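Local coordinates for hydrolase, NUDIX family (Clostridium perfringens ATCC 13124, PDB 3F6A), which is a NUDIX-family hydrolase that probably cleaves the diphosphate linkage of nucleoside diphosphate derivatives or related compounds, at the interface of chains A and B. Coordinates in Å, arbitrary orientation; residue numbers count along the deposited sequence, not the author numbering. Chains: chain A/B, Hydrolase, NUDIX family.

Contact 1: the interface of chains A and B. Residues chain A 88, 138-139, 142; chain B 69, 72-73, 76, 78.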
loop_
_atom_site.group_PDB
_atom_site.type_symbol
_atom_site.label_atom_id
_atom_site.label_comp_id
_atom_site.label_asym_id
_atom_site.label_seq_id
_atom_site.Cartn_x
_atom_site.Cartn_y
_atom_site.Cartn_z
ATOM N N ILE A 88 -7.126 3.257 1.623
ATOM C CA ILE A 88 -8.295 4.128 1.652
ATOM C C ILE A 88 -8.006 5.566 2.088
ATOM O O ILE A 88 -7.151 5.814 2.945
ATOM C CB ILE A 88 -9.364 3.527 2.589
ATOM C CG1 ILE A 88 -9.793 2.159 2.053
ATOM C CG2 ILE A 88 -10.556 4.473 2.718
ATOM C CD1 ILE A 88 -10.750 1.416 2.967
ATOM N N GLU A 138 -20.691 0.898 6.372
ATOM C CA GLU A 138 -20.750 -0.173 5.381
ATOM C C GLU A 138 -19.393 -0.707 4.909
ATOM O O GLU A 138 -19.211 -1.923 4.811
ATOM C CB GLU A 138 -21.559 0.285 4.163
ATOM C CG GLU A 138 -22.975 0.729 4.479
ATOM C CD GLU A 138 -23.775 -0.334 5.209
ATOM O OE1 GLU A 138 -23.764 -1.499 4.758
ATOM O OE2 GLU A 138 -24.419 -0.000 6.226
ATOM N N ASN A 139 -18.446 0.184 4.608
ATOM C CA ASN A 139 -17.138 -0.264 4.132
ATOM C C ASN A 139 -16.374 -1.034 5.208
ATOM O O ASN A 139 -15.527 -1.875 4.900
ATOM C CB ASN A 139 -16.311 0.924 3.603
ATOM C CG ASN A 139 -15.884 1.889 4.692
ATOM O OD1 ASN A 139 -16.598 2.107 5.661
ATOM N ND2 ASN A 139 -14.718 2.494 4.516
ATOM N N VAL A 142 -17.759 -4.495 5.130
ATOM C CA VAL A 142 -17.213 -5.236 3.999
ATOM C C VAL A 142 -15.813 -5.776 4.277
ATOM O O VAL A 142 -15.539 -6.954 4.045
ATOM C CB VAL A 142 -17.159 -4.354 2.737
ATOM C CG1 VAL A 142 -16.391 -5.049 1.643
ATOM C CG2 VAL A 142 -18.571 -4.043 2.269
ATOM N N LEU B 69 -16.150 -3.134 -2.029
ATOM C CA LEU B 69 -15.474 -2.167 -1.176
ATOM C C LEU B 69 -15.545 -0.756 -1.756
ATOM O O LEU B 69 -15.720 0.214 -1.021
ATOM C CB LEU B 69 -14.012 -2.572 -0.949
ATOM C CG LEU B 69 -13.267 -1.668 0.044
ATOM C CD1 LEU B 69 -14.000 -1.635 1.380
ATOM C CD2 LEU B 69 -11.853 -2.174 0.229
ATOM N N SER B 72 -19.194 0.470 -1.102
ATOM C CA SER B 72 -19.393 0.741 0.319
ATOM C C SER B 72 -18.594 1.961 0.791
ATOM O O SER B 72 -19.077 2.732 1.613
ATOM C CB SER B 72 -19.030 -0.488 1.163
ATOM O OG SER B 72 -17.673 -0.859 0.990
ATOM N N CYS B 73 -17.377 2.135 0.283
ATOM C CA CYS B 73 -16.571 3.290 0.671
ATOM C C CYS B 73 -17.318 4.566 0.310
ATOM O O CYS B 73 -17.397 5.497 1.108
ATOM C CB CYS B 73 -15.211 3.281 -0.041
ATOM S SG CYS B 73 -13.937 2.288 0.775
ATOM N N SER B 76 -19.639 5.436 2.774
ATOM C CA SER B 76 -19.122 5.764 4.096
ATOM C C SER B 76 -18.391 7.096 4.153
ATOM O O SER B 76 -17.873 7.476 5.200
ATOM C CB SER B 76 -18.193 4.649 4.584
ATOM O OG SER B 76 -18.878 3.405 4.613
ATOM N N GLU B 78 -15.713 7.801 2.377
ATOM C CA GLU B 78 -14.291 7.592 2.135
ATOM C C GLU B 78 -14.082 7.167 0.696
ATOM O O GLU B 78 -15.042 6.931 -0.033
ATOM C CB GLU B 78 -13.733 6.523 3.072
ATOM C CG GLU B 78 -13.922 6.844 4.539
ATOM C CD GLU B 78 -13.101 5.942 5.429
ATOM O OE1 GLU B 78 -13.337 4.711 5.417
ATOM O OE2 GLU B 78 -12.213 6.469 6.138
#
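The N-terminal turn of helix 138-150 in chain A of this NUDIX-family protein rests on the end of helix 67-74 in chain B and on the loop that follows it. A:Asn139 makes the polar contacts, and B:Ser76 answers it like a helix cap supplied by the other chain. The hydroxyl OG of B:Ser76 takes the backbone N-H of A:Asn139 almost straight, N to OG 3.2 Å and 171° at the hydrogen. The same OG lies 2.8 Å from the side-chain oxygen OD1 of A:Asn139, from above the carbonyl plane, while it also donates a hydrogen bond to the backbone O of B:Ser72. The hydrogen may be shared by, or alternate between, the two acceptors, which a small, readily turned serine allows. The crowded position of A:Asn139 CG, between backbone N and carbonyl carbon (chi1 68°), folds the amide back so that OD1 and its own N meet one hydroxyl. The opposite branch, ND2, reaches 2.8 Å to the carboxylate OE1 of B:Glu78, which lies near the amide plane; the two flat groups stand at 88°. Asparagine suits the place by offering an acceptor and a donor on one short stem. At its base, A:Asn139 CA sits 3.5 Å from B:Ser72 CB, a side chain small enough for the helices to approach closely. A:Ile88 CG2 covers the stem of B:Glu78 at CB, 3.8 Å away, and A:Val142 CG2 leans on B:Ser72.

Contact 2: the interface of chains A and B. Residues chain A 86, 142-143, 146; chain B 66, 69, 80.
A:His86, at the start of strand 86-90, lays its imidazole ring against B:Leu69 and points the NE2 edge at A:Glu146, with B:Asp66 above the plane beside it. From CB, which only brushes the methyl CD2 of B:Leu69 at 4.1 Å, the side chain passes to the flat ring. There that methyl stands over the middle of one face, 3.4 Å from the centroid, in a CH-pi contact, with CG, ND1, CD2, CE1 and NE2 of the ring all beneath it. A leucine suits this place because its fork serves two neighbours: with CG anti to the backbone N (chi1 -175°), one methyl reaches the ring while the other, CD1, packs 3.5 Å from CG of the selenomethionine A:Met143. Farther out, NE2 gives its in-plane hydrogen to the carboxylate OE1 of A:Glu146 at 2.8 Å, on the syn side of that oxygen, which helps to fix the rotation of the imidazole. B:Asp66 OD2 lies 3.1 Å from the same NE2, but well off the ring plane, on the face that carries the leucine methyl; any hydrogen bond there would be strongly bent. The two acids meet from opposite directions with nearly coplanar carboxylates, A:Glu146 OE2 and B:Asp66 OD2 being 2.5 Å apart. Two ionised groups would clash at that distance, so a shared proton is plausible, and a positively charged histidine could ease the crowding; hydrogens are not seen. Histidine offers a face for the leucine methyl and an edge nitrogen for A:Glu146, and the cluster joins strand 86-90 and helix 138-150 of one chain to the first turn of helix 67-74 and the residue before it in the other, probably helping to fix the dimer.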
loop_
_atom_site.group_PDB
_atom_site.type_symbol
_atom_site.label_atom_id
_atom_site.label_comp_id
_atom_site.label_asym_id
_atom_site.label_seq_id
_atom_site.Cartn_x
_atom_site.Cartn_y
_atom_site.Cartn_z
ATOM N N HIS A 86 -5.630 -3.116 1.346
ATOM C CA HIS A 86 -6.335 -2.024 0.689
ATOM C C HIS A 86 -5.760 -0.696 1.146
ATOM O O HIS A 86 -5.117 -0.611 2.198
ATOM C CB HIS A 86 -7.821 -2.043 1.046
ATOM C CG HIS A 86 -8.561 -3.241 0.543
ATOM N ND1 HIS A 86 -8.633 -3.566 -0.797
ATOM C CD2 HIS A 86 -9.298 -4.171 1.194
ATOM C CE1 HIS A 86 -9.383 -4.642 -0.946
ATOM N NE2 HIS A 86 -9.801 -5.028 0.247
ATOM N N VAL A 142 -17.759 -4.495 5.130
ATOM C CA VAL A 142 -17.213 -5.236 3.999
ATOM C C VAL A 142 -15.813 -5.776 4.277
ATOM O O VAL A 142 -15.539 -6.954 4.045
ATOM C CB VAL A 142 -17.159 -4.354 2.737
ATOM C CG1 VAL A 142 -16.391 -5.049 1.643
ATOM C CG2 VAL A 142 -18.571 -4.043 2.269
HETATM N N MSE A 143 -14.924 -4.921 4.775
HETATM C CA MSE A 143 -13.563 -5.365 5.052
HETATM C C MSE A 143 -13.484 -6.393 6.171
HETATM O O MSE A 143 -12.659 -7.306 6.126
HETATM C CB MSE A 143 -12.668 -4.163 5.353
HETATM C CG MSE A 143 -12.488 -3.253 4.132
HETATM SE SE MSE A 143 -11.168 -1.867 4.334
HETATM C CE MSE A 143 -12.167 -0.682 5.453
ATOM N N GLU A 146 -14.354 -9.548 4.539
ATOM C CA GLU A 146 -13.269 -10.042 3.704
ATOM C C GLU A 146 -12.214 -10.666 4.610
ATOM O O GLU A 146 -11.673 -11.727 4.311
ATOM C CB GLU A 146 -12.619 -8.914 2.901
ATOM C CG GLU A 146 -13.542 -8.188 1.944
ATOM C CD GLU A 146 -12.791 -7.200 1.077
ATOM O OE1 GLU A 146 -11.677 -6.785 1.476
ATOM O OE2 GLU A 146 -13.314 -6.832 0.004
ATOM N N ASP B 66 -11.997 -3.556 -6.150
ATOM C CA ASP B 66 -12.710 -4.405 -5.196
ATOM C C ASP B 66 -14.105 -3.778 -5.223
ATOM O O ASP B 66 -14.381 -2.834 -4.490
ATOM C CB ASP B 66 -12.101 -4.276 -3.795
ATOM C CG ASP B 66 -12.765 -5.189 -2.782
ATOM O OD1 ASP B 66 -13.972 -5.472 -2.932
ATOM O OD2 ASP B 66 -12.083 -5.613 -1.821
ATOM N N LEU B 69 -16.150 -3.134 -2.029
ATOM C CA LEU B 69 -15.474 -2.167 -1.176
ATOM C C LEU B 69 -15.545 -0.756 -1.756
ATOM O O LEU B 69 -15.720 0.214 -1.021
ATOM C CB LEU B 69 -14.012 -2.572 -0.949
ATOM C CG LEU B 69 -13.267 -1.668 0.044
ATOM C CD1 LEU B 69 -14.000 -1.635 1.380
ATOM C CD2 LEU B 69 -11.853 -2.174 0.229
ATOM N N LEU B 80 -11.839 4.525 -1.996
ATOM C CA LEU B 80 -10.972 3.364 -2.156
ATOM C C LEU B 80 -9.915 3.806 -3.162
ATOM O O LEU B 80 -10.238 4.167 -4.295
ATOM C CB LEU B 80 -11.753 2.173 -2.708
ATOM C CG LEU B 80 -10.952 0.887 -2.948
ATOM C CD1 LEU B 80 -10.293 0.424 -1.645
ATOM C CD2 LEU B 80 -11.868 -0.185 -3.499
#

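Contacts 1 and 2 are neighbouring parts of one surface, the centres of their C-alpha atoms about 7 Å apart. A:Val142 and B:Leu69 belong to both, and strand 86-90 and helix 138-150 of chain A face helix 67-74 of chain B and the residues flanking it. Contact 1 takes the end of that helix and the loop beyond; contact 2 takes its beginning and the residue before it, so the short helix is held at both ends. Twofold symmetry repeats the pair with the chains exchanged. Such reciprocal docking is consistent with a genuine homodimer, although the deposited assembly alone does not prove that this is the form in solution.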